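Local coordinates for protein MAU2 chromatid cohesion factor homolog (Saccharomyces cerevisiae, PDB 4XDN) that forms a complex with SCC2 that is required for the association of cohesin with chromosomes, and so takes part in sister chromatid cohesion, at residues C266-I271 against N498-C503; Y337-N342 against L558-L563; F343-L348 against W392-L397. All blocks are in the same frame, centred on the assembly; numbering follows the deposited sequence.

Interaction 1: C266-I271 against N498-C503; sequences CKDGNI and NPIWEC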
loop_
_atom_site.group_PDB
_atom_site.type_symbol
_atom_site.label_atom_id
_atom_site.label_comp_id
_atom_site.label_asym_id
_atom_site.label_seq_id
_atom_site.Cartn_x
_atom_site.Cartn_y
_atom_site.Cartn_z
ATOM N N CYS A 266 0.408 4.959 10.468
ATOM C CA CYS A 266 0.371 3.577 10.930
ATOM C C CYS A 266 0.461 3.470 12.451
ATOM O O CYS A 266 -0.064 2.526 13.043
ATOM C CB CYS A 266 1.504 2.778 10.280
ATOM S SG CYS A 266 1.247 2.448 8.517
ATOM N N LYS A 267 1.127 4.435 13.077
ATOM C CA LYS A 267 1.252 4.463 14.533
ATOM C C LYS A 267 0.237 5.420 15.161
ATOM O O LYS A 267 0.242 5.626 16.376
ATOM C CB LYS A 267 2.669 4.874 14.935
ATOM C CG LYS A 267 2.975 6.340 14.687
ATOM C CD LYS A 267 4.454 6.649 14.856
ATOM C CE LYS A 267 4.931 6.357 16.269
ATOM N NZ LYS A 267 6.305 6.873 16.501
ATOM N N ASP A 268 -0.631 5.991 14.328
ATOM C CA ASP A 268 -1.598 6.992 14.767
ATOM C C ASP A 268 -0.918 8.097 15.576
ATOM O O ASP A 268 -1.387 8.485 16.647
ATOM C CB ASP A 268 -2.720 6.335 15.581
ATOM C CG ASP A 268 -3.799 5.732 14.701
ATOM O OD1 ASP A 268 -4.502 6.505 14.017
ATOM O OD2 ASP A 268 -3.955 4.494 14.702
ATOM N N GLY A 269 0.199 8.592 15.054
ATOM C CA GLY A 269 0.902 9.706 15.662
ATOM C C GLY A 269 0.403 11.028 15.110
ATOM O O GLY A 269 -0.437 11.056 14.210
ATOM N N ASN A 270 0.922 12.125 15.650
ATOM C CA ASN A 270 0.559 13.456 15.177
ATOM C C ASN A 270 1.325 13.810 13.905
ATOM O O ASN A 270 2.531 13.579 13.819
ATOM C CB ASN A 270 0.828 14.496 16.265
ATOM C CG ASN A 270 0.160 15.823 15.977
ATOM O OD1 ASN A 270 0.711 16.666 15.270
ATOM N ND2 ASN A 270 -1.038 16.013 16.519
ATOM N N ILE A 271 0.621 14.373 12.924
ATOM C CA ILE A 271 1.205 14.673 11.616
ATOM C C ILE A 271 1.462 16.164 11.393
ATOM O O ILE A 271 1.863 16.565 10.300
ATOM C CB ILE A 271 0.298 14.170 10.466
ATOM C CG1 ILE A 271 -1.078 14.846 10.522
ATOM C CG2 ILE A 271 0.153 12.658 10.529
ATOM C CD1 ILE A 271 -1.920 14.624 9.282
ATOM N N ASN A 498 1.432 0.707 18.247
ATOM C CA ASN A 498 0.344 1.655 18.046
ATOM C C ASN A 498 -0.487 1.753 19.328
ATOM O O ASN A 498 -1.096 0.766 19.743
ATOM C CB ASN A 498 -0.526 1.228 16.859
ATOM C CG ASN A 498 -1.638 2.217 16.557
ATOM O OD1 ASN A 498 -2.437 2.558 17.426
ATOM N ND2 ASN A 498 -1.692 2.684 15.315
ATOM N N PRO A 499 -0.515 2.940 19.966
ATOM C CA PRO A 499 -1.178 3.053 21.273
ATOM C C PRO A 499 -2.679 2.761 21.230
ATOM O O PRO A 499 -3.198 2.173 22.178
ATOM C CB PRO A 499 -0.916 4.509 21.677
ATOM C CG PRO A 499 -0.624 5.221 20.411
ATOM C CD PRO A 499 0.057 4.226 19.529
ATOM N N ILE A 500 -3.359 3.159 20.158
ATOM C CA ILE A 500 -4.775 2.840 19.998
ATOM C C ILE A 500 -4.973 1.329 20.039
ATOM O O ILE A 500 -5.877 0.831 20.707
ATOM C CB ILE A 500 -5.348 3.413 18.675
ATOM C CG1 ILE A 500 -5.498 4.934 18.792
ATOM C CG2 ILE A 500 -6.700 2.769 18.331
ATOM C CD1 ILE A 500 -6.017 5.617 17.540
ATOM N N TRP A 501 -4.116 0.604 19.332
ATOM C CA TRP A 501 -4.212 -0.846 19.275
ATOM C C TRP A 501 -3.818 -1.488 20.599
ATOM O O TRP A 501 -4.507 -2.379 21.085
ATOM C CB TRP A 501 -3.340 -1.395 18.144
ATOM C CG TRP A 501 -4.013 -1.337 16.815
ATOM C CD1 TRP A 501 -4.180 -0.236 16.027
ATOM C CD2 TRP A 501 -4.621 -2.428 16.113
ATOM N NE1 TRP A 501 -4.852 -0.573 14.878
ATOM C CE2 TRP A 501 -5.135 -1.914 14.906
ATOM C CE3 TRP A 501 -4.780 -3.788 16.388
ATOM C CZ2 TRP A 501 -5.796 -2.711 13.977
ATOM C CZ3 TRP A 501 -5.434 -4.580 15.464
ATOM C CH2 TRP A 501 -5.935 -4.038 14.273
ATOM N N GLU A 502 -2.711 -1.031 21.177
ATOM C CA GLU A 502 -2.230 -1.571 22.445
ATOM C C GLU A 502 -3.237 -1.339 23.562
ATOM O O GLU A 502 -3.413 -2.189 24.438
ATOM C CB GLU A 502 -0.886 -0.945 22.822
ATOM C CG GLU A 502 0.309 -1.600 22.150
ATOM C CD GLU A 502 0.570 -3.009 22.655
ATOM O OE1 GLU A 502 0.395 -3.254 23.868
ATOM O OE2 GLU A 502 0.949 -3.873 21.836
ATOM N N CYS A 503 -3.892 -0.184 23.529
ATOM C CA CYS A 503 -4.874 0.159 24.547
ATOM C C CYS A 503 -6.128 -0.688 24.376
ATOM O O CYS A 503 -6.732 -1.120 25.357
ATOM C CB CYS A 503 -5.225 1.646 24.484
ATOM S SG CYS A 503 -6.282 2.200 25.851
#

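Interaction 2: Y337-N342 against L558-L563; sequences YDEKGN and LKKALL. With SO4 (sulfate ion), chain F.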
loop_
_atom_site.group_PDB
_atom_site.type_symbol
_atom_site.label_atom_id
_atom_site.label_comp_id
_atom_site.label_asym_id
_atom_site.label_seq_id
_atom_site.Cartn_x
_atom_site.Cartn_y
_atom_site.Cartn_z
ATOM N N TYR A 337 -16.321 13.112 14.275
ATOM C CA TYR A 337 -17.421 14.036 14.563
ATOM C C TYR A 337 -16.968 15.486 14.752
ATOM O O TYR A 337 -17.773 16.413 14.647
ATOM C CB TYR A 337 -18.168 13.575 15.818
ATOM C CG TYR A 337 -17.314 13.599 17.063
ATOM C CD1 TYR A 337 -16.499 12.523 17.392
ATOM C CD2 TYR A 337 -17.313 14.701 17.905
ATOM C CE1 TYR A 337 -15.711 12.543 18.521
ATOM C CE2 TYR A 337 -16.527 14.729 19.039
ATOM C CZ TYR A 337 -15.731 13.648 19.343
ATOM O OH TYR A 337 -14.950 13.675 20.473
ATOM N N ASP A 338 -15.683 15.674 15.036
ATOM C CA ASP A 338 -15.139 16.997 15.335
ATOM C C ASP A 338 -14.619 17.691 14.074
ATOM O O ASP A 338 -14.898 17.256 12.956
ATOM C CB ASP A 338 -14.020 16.872 16.368
ATOM C CG ASP A 338 -12.853 16.052 15.858
ATOM O OD1 ASP A 338 -13.034 15.345 14.844
ATOM O OD2 ASP A 338 -11.763 16.111 16.465
ATOM N N GLU A 339 -13.864 18.769 14.264
ATOM C CA GLU A 339 -13.330 19.551 13.152
ATOM C C GLU A 339 -12.426 18.713 12.250
ATOM O O GLU A 339 -12.440 18.874 11.028
ATOM C CB GLU A 339 -12.566 20.777 13.673
ATOM C CG GLU A 339 -11.209 20.488 14.327
ATOM C CD GLU A 339 -11.321 19.718 15.630
ATOM O OE1 GLU A 339 -12.321 19.912 16.357
ATOM O OE2 GLU A 339 -10.409 18.919 15.930
ATOM N N LYS A 340 -11.640 17.825 12.851
ATOM C CA LYS A 340 -10.760 16.950 12.084
ATOM C C LYS A 340 -11.570 16.028 11.181
ATOM O O LYS A 340 -11.224 15.818 10.022
ATOM C CB LYS A 340 -9.867 16.124 13.014
ATOM C CG LYS A 340 -8.615 16.851 13.491
ATOM C CD LYS A 340 -7.741 15.942 14.344
ATOM C CE LYS A 340 -6.375 16.555 14.608
ATOM N NZ LYS A 340 -6.459 17.819 15.386
ATOM N N GLY A 341 -12.655 15.480 11.718
ATOM C CA GLY A 341 -13.538 14.631 10.941
ATOM C C GLY A 341 -14.167 15.386 9.785
ATOM O O GLY A 341 -14.264 14.865 8.675
ATOM N N ASN A 342 -14.592 16.619 10.045
ATOM C CA ASN A 342 -15.181 17.465 9.011
ATOM C C ASN A 342 -14.216 17.700 7.853
ATOM O O ASN A 342 -14.637 17.830 6.703
ATOM C CB ASN A 342 -15.618 18.807 9.601
ATOM C CG ASN A 342 -16.915 18.709 10.385
ATOM O OD1 ASN A 342 -17.413 17.616 10.653
ATOM N ND2 ASN A 342 -17.467 19.857 10.759
ATOM N N LEU A 558 -3.479 8.885 23.033
ATOM C CA LEU A 558 -4.466 8.360 22.102
ATOM C C LEU A 558 -5.111 9.487 21.316
ATOM O O LEU A 558 -5.458 10.526 21.881
ATOM C CB LEU A 558 -5.541 7.568 22.848
ATOM C CG LEU A 558 -5.064 6.321 23.592
ATOM C CD1 LEU A 558 -6.199 5.724 24.399
ATOM C CD2 LEU A 558 -4.504 5.299 22.614
ATOM N N LYS A 559 -5.267 9.284 20.012
ATOM C CA LYS A 559 -6.082 10.180 19.210
ATOM C C LYS A 559 -7.493 10.184 19.780
ATOM O O LYS A 559 -7.897 9.236 20.456
ATOM C CB LYS A 559 -6.097 9.755 17.744
ATOM C CG LYS A 559 -4.956 10.326 16.916
ATOM C CD LYS A 559 -5.124 10.012 15.438
ATOM C CE LYS A 559 -6.269 10.803 14.812
ATOM N NZ LYS A 559 -5.906 12.221 14.514
ATOM N N LYS A 560 -8.247 11.243 19.510
ATOM C CA LYS A 560 -9.569 11.400 20.106
ATOM C C LYS A 560 -10.592 10.467 19.464
ATOM O O LYS A 560 -11.630 10.910 18.974
ATOM C CB LYS A 560 -10.031 12.853 19.989
ATOM C CG LYS A 560 -9.055 13.854 20.603
ATOM C CD LYS A 560 -9.493 15.299 20.394
ATOM C CE LYS A 560 -9.683 15.629 18.918
ATOM N NZ LYS A 560 -9.398 17.060 18.614
ATOM N N ALA A 561 -10.290 9.173 19.463
ATOM C CA ALA A 561 -11.269 8.165 19.091
ATOM C C ALA A 561 -12.316 8.112 20.191
ATOM O O ALA A 561 -12.006 7.748 21.324
ATOM C CB ALA A 561 -10.609 6.814 18.903
ATOM N N LEU A 562 -13.549 8.480 19.855
ATOM C CA LEU A 562 -14.593 8.656 20.858
ATOM C C LEU A 562 -14.792 7.425 21.730
ATOM O O LEU A 562 -14.660 7.505 22.950
ATOM C CB LEU A 562 -15.922 9.014 20.194
ATOM C CG LEU A 562 -17.073 9.285 21.168
ATOM C CD1 LEU A 562 -16.802 10.539 21.987
ATOM C CD2 LEU A 562 -18.381 9.407 20.418
ATOM N N LEU A 563 -15.116 6.295 21.107
ATOM C CA LEU A 563 -15.422 5.081 21.856
ATOM C C LEU A 563 -14.246 4.672 22.736
ATOM O O LEU A 563 -14.431 4.278 23.887
ATOM C CB LEU A 563 -15.790 3.934 20.911
ATOM C CG LEU A 563 -16.085 2.589 21.587
ATOM C CD1 LEU A 563 -17.245 2.703 22.566
ATOM C CD2 LEU A 563 -16.370 1.516 20.556
HETATM S S SO4 F . -6.170 14.126 17.932
HETATM O O1 SO4 F . -6.651 15.494 18.093
HETATM O O2 SO4 F . -5.207 14.079 16.835
HETATM O O3 SO4 F . -5.522 13.690 19.166
HETATM O O4 SO4 F . -7.291 13.237 17.639
#

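Interaction 3: F343-L348 against W392-L397; sequences FSRKFL and WEQTLL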
loop_
_atom_site.group_PDB
_atom_site.type_symbol
_atom_site.label_atom_id
_atom_site.label_comp_id
_atom_site.label_asym_id
_atom_site.label_seq_id
_atom_site.Cartn_x
_atom_site.Cartn_y
_atom_site.Cartn_z
ATOM N N PHE A 343 -12.923 17.757 8.162
ATOM C CA PHE A 343 -11.897 17.900 7.134
ATOM C C PHE A 343 -11.990 16.749 6.136
ATOM O O PHE A 343 -11.979 16.965 4.925
ATOM C CB PHE A 343 -10.501 17.949 7.769
ATOM C CG PHE A 343 -9.380 18.094 6.778
ATOM C CD1 PHE A 343 -8.863 16.985 6.127
ATOM C CD2 PHE A 343 -8.830 19.337 6.509
ATOM C CE1 PHE A 343 -7.830 17.114 5.219
ATOM C CE2 PHE A 343 -7.795 19.472 5.603
ATOM C CZ PHE A 343 -7.295 18.360 4.958
ATOM N N SER A 344 -12.090 15.529 6.655
ATOM C CA SER A 344 -12.166 14.335 5.819
ATOM C C SER A 344 -13.390 14.360 4.910
ATOM O O SER A 344 -13.276 14.145 3.703
ATOM C CB SER A 344 -12.194 13.074 6.687
ATOM O OG SER A 344 -10.979 12.913 7.395
ATOM N N ARG A 345 -14.555 14.618 5.497
ATOM C CA ARG A 345 -15.803 14.686 4.742
ATOM C C ARG A 345 -15.744 15.746 3.648
ATOM O O ARG A 345 -16.466 15.658 2.654
ATOM C CB ARG A 345 -16.983 14.978 5.673
ATOM C CG ARG A 345 -17.665 13.737 6.230
ATOM C CD ARG A 345 -18.863 14.108 7.095
ATOM N NE ARG A 345 -18.462 14.837 8.296
ATOM C CZ ARG A 345 -17.989 14.266 9.401
ATOM N NH1 ARG A 345 -17.847 12.947 9.471
ATOM N NH2 ARG A 345 -17.650 15.019 10.439
ATOM N N LYS A 346 -14.885 16.744 3.835
ATOM C CA LYS A 346 -14.773 17.842 2.883
ATOM C C LYS A 346 -13.761 17.565 1.775
ATOM O O LYS A 346 -14.005 17.901 0.616
ATOM C CB LYS A 346 -14.383 19.136 3.604
ATOM C CG LYS A 346 -14.187 20.311 2.656
ATOM C CD LYS A 346 -13.903 21.611 3.384
ATOM C CE LYS A 346 -13.957 22.785 2.414
ATOM N NZ LYS A 346 -13.351 24.024 2.972
ATOM N N PHE A 347 -12.632 16.957 2.128
ATOM C CA PHE A 347 -11.494 16.891 1.216
ATOM C C PHE A 347 -11.263 15.522 0.575
ATOM O O PHE A 347 -10.487 15.411 -0.376
ATOM C CB PHE A 347 -10.228 17.342 1.948
ATOM C CG PHE A 347 -10.176 18.824 2.182
ATOM C CD1 PHE A 347 -10.040 19.701 1.115
ATOM C CD2 PHE A 347 -10.279 19.345 3.461
ATOM C CE1 PHE A 347 -10.001 21.067 1.321
ATOM C CE2 PHE A 347 -10.239 20.711 3.673
ATOM C CZ PHE A 347 -10.102 21.574 2.601
ATOM N N LEU A 348 -11.927 14.485 1.072
ATOM C CA LEU A 348 -11.922 13.215 0.358
ATOM C C LEU A 348 -12.620 13.389 -0.994
ATOM O O LEU A 348 -12.152 12.864 -2.004
ATOM C CB LEU A 348 -12.590 12.106 1.178
ATOM C CG LEU A 348 -11.695 11.334 2.159
ATOM C CD1 LEU A 348 -12.506 10.280 2.896
ATOM C CD2 LEU A 348 -10.507 10.675 1.462
ATOM N N TRP A 392 -16.558 4.382 5.800
ATOM C CA TRP A 392 -16.019 4.073 7.116
ATOM C C TRP A 392 -16.287 5.203 8.100
ATOM O O TRP A 392 -16.686 4.958 9.240
ATOM C CB TRP A 392 -14.518 3.796 7.053
ATOM C CG TRP A 392 -14.032 3.128 8.300
ATOM C CD1 TRP A 392 -13.633 3.735 9.454
ATOM C CD2 TRP A 392 -13.919 1.718 8.527
ATOM N NE1 TRP A 392 -13.271 2.791 10.386
ATOM C CE2 TRP A 392 -13.438 1.545 9.841
ATOM C CE3 TRP A 392 -14.176 0.586 7.748
ATOM C CZ2 TRP A 392 -13.206 0.286 10.390
ATOM C CZ3 TRP A 392 -13.943 -0.664 8.296
ATOM C CH2 TRP A 392 -13.464 -0.803 9.605
ATOM N N GLU A 393 -16.072 6.441 7.665
ATOM C CA GLU A 393 -16.271 7.579 8.551
ATOM C C GLU A 393 -17.746 7.724 8.922
ATOM O O GLU A 393 -18.072 8.110 10.042
ATOM C CB GLU A 393 -15.762 8.874 7.913
ATOM C CG GLU A 393 -15.758 10.041 8.895
ATOM C CD GLU A 393 -15.212 11.326 8.307
ATOM O OE1 GLU A 393 -15.048 11.403 7.071
ATOM O OE2 GLU A 393 -14.949 12.262 9.092
ATOM N N GLN A 394 -18.631 7.411 7.980
ATOM C CA GLN A 394 -20.067 7.452 8.237
ATOM C C GLN A 394 -20.464 6.383 9.246
ATOM O O GLN A 394 -21.309 6.620 10.112
ATOM C CB GLN A 394 -20.857 7.267 6.940
ATOM C CG GLN A 394 -21.159 8.564 6.204
ATOM C CD GLN A 394 -22.056 9.498 6.996
ATOM O OE1 GLN A 394 -21.770 10.688 7.127
ATOM N NE2 GLN A 394 -23.152 8.963 7.523
ATOM N N THR A 395 -19.853 5.209 9.128
ATOM C CA THR A 395 -20.119 4.109 10.046
ATOM C C THR A 395 -19.721 4.491 11.466
ATOM O O THR A 395 -20.449 4.210 12.421
ATOM C CB THR A 395 -19.367 2.826 9.624
ATOM O OG1 THR A 395 -19.803 2.424 8.321
ATOM C CG2 THR A 395 -19.627 1.689 10.604
ATOM N N LEU A 396 -18.566 5.133 11.600
ATOM C CA LEU A 396 -18.117 5.635 12.892
ATOM C C LEU A 396 -19.089 6.672 13.439
ATOM O O LEU A 396 -19.404 6.680 14.629
ATOM C CB LEU A 396 -16.722 6.250 12.776
ATOM C CG LEU A 396 -15.544 5.397 13.245
ATOM C CD1 LEU A 396 -14.238 6.057 12.842
ATOM C CD2 LEU A 396 -15.596 5.192 14.751
ATOM N N LEU A 397 -19.561 7.550 12.559
ATOM C CA LEU A 397 -20.418 8.656 12.965
ATOM C C LEU A 397 -21.815 8.186 13.357
ATOM O O LEU A 397 -22.365 8.639 14.358
ATOM C CB LEU A 397 -20.517 9.690 11.839
ATOM C CG LEU A 397 -21.389 10.919 12.120
ATOM C CD1 LEU A 397 -20.818 11.745 13.266
ATOM C CD2 LEU A 397 -21.542 11.769 10.861
HETATM O O HOH W 1 -18.847 10.926 7.853
#

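Interaction 1: C266-I271 against N498-C503
Asn498 meets Cys266 and Asp268 through a single amide nitrogen, a worked example of how one planar group can join the ends of two helices. Two bonds form the polar part. ND2 of Asn498 gives one N-H to Cys266 O at 2.8 Å, reaching it from above the carbonyl plane. The other N-H runs almost straight (173°) to Asp268 OD2, 3.0 Å from ND2, and meets that oxygen on its anti side. Both acceptors lie close to the amide plane, which stands nearly upright on the Asp268 carboxylate, the two planes being 82° apart. On the far side of the amide, Asn498 OD1 accepts from Trp501 N, 3.2 Å away, so the group is gripped at both ends and its flip state is set. A chi1 of -177° carries CG opposite the backbone N and sends the amide across to the loop.

Van der Waals contacts flank these bonds. The Ile500 CD1 methyl rests on the carboxylate carbon of Asp268, 3.6 Å from CG, and Pro499 CD lies against the carbonyl oxygen Lys267 O at 3.5 Å. Asp268 is also packed by Lys559 and by a basic side chain of the partner protein's chain, which would probably favour its charged form.

Helix 250-266 ends here in a Schellman motif, with Asp268 at positive phi, while Asn498 is the N-cap of helix 499-513. The contact therefore joins a helix C-terminus to a helix N-terminus, a side-chain N-cap whose spare amide hydrogens bind the neighbouring Schellman turn in this largely helical protein, consistent with a TPR-type superhelix.

Interaction 2: Y337-N342 against L558-L563
Lys560 extends from its turn toward the acidic pair Asp338 and Glu339, and its course illustrates how an aliphatic stem and its ammonium can both lie against one anion while the tip also reaches two others. The chain starts beside a bound sulfate, probably from the crystallisation liquor, that already accepts from the Lys560 backbone: N to sulfate O4 is 2.9 Å and nearly linear. CB and CG lie along the same O4, with CG at 3.5 Å, and CD passes on to O1. A bend at chi3 (-57°) then turns the tip toward the acids. CE touches Asp338 OD2 as well as sulfate O1. NZ lies 3.2 Å from that O1. It also forms a salt bridge to the same Asp338 OD2 at 3.3 Å, and a second to Glu339 OE2, where the bond is weak at 3.4 Å.

These acids occupy the start of helix 339-360. Asp338 is its N-cap, with OD1 accepting from Gly341 N at 3.2 Å, which leaves OD2 turned to the lysine; on the other side Lys560 centres an inverse gamma turn just before helix 562-575. The contact thus ties together two helix beginnings remote in sequence, within the largely helical fold of this SCC4/mau-2 family member. With an alanine here in place of Lys560, the close carboxylates of Asp338 and Glu339 would probably lose the ammonium that bridges them.

The sulfate is completed by Lys559, whose NZ bonds to O2 at 3.1 Å and also to Asn335, and by Asn335 itself; the methylenes of Lys340 close in beside it. Beside the charged cluster, Tyr337 CE1 packs against Leu562 CB at 3.9 Å, the two side chains lying about at right angles.

Interaction 3: F343-L348 against W392-L397
Glu393 reaches straight out to Ser344 and Arg345, in a case that shows how charge attraction can operate without a directed bond. Its CG is set opposite the backbone N (chi1 -171°) and the chain beyond is extended, bringing OE1 to 3.3 Å from Ser344 CB. OE2 approaches Arg345 NH1 at 3.0 Å but sits well out of the guanidinium plane, so the pair attract as charges, with no N-H aimed at the oxygen. The Ser344 hydroxyl is engaged with Ser329 O. Next in sequence, Gln394 joins through a water: its OE1 accepts from the water at 3.0 Å, and the water in turn accepts from Arg345 NH1 at 2.8 Å, lying at the guanidinium edge. One turn on, Leu397 lays CD2 over one guanidinium face, 4.1 Å from NH1. Segments 343-348 and 392-397, from helices 339-360 and 369-398, run nearly antiparallel (156°), their axes 11.3 Å apart at closest approach, wide enough for long polar side chains. With Arg345 N-H groups bonded to the water, Asn342 OD1 and Cys336 O, Glu393 contributes charge and would probably fix the guanidinium's orientation less than those partners do.

Interaction 1 is buried, interaction 3 partly so, and interaction 2 lies at the surface, and their chemistry differs accordingly. The buried contact uses directed amide bonds between helix ends, the surface one uses lysine and carboxylate charges around a sulfate, and the intermediate one combines an undirected salt bridge with a water. Interactions 2 and 3 share helix 339-360, the first at its N-terminus and the second a turn later, and touch most closely where Gly341 O lies 2.7 Å from Glu393 OE2, with Tyr337 CB also meeting Leu397 CD1. Interactions 1 and 2 meet as Leu558 packs on Pro499, Ile500 and Cys503. Interactions 1 and 3 do not touch, with nearest atoms about 8 Å apart.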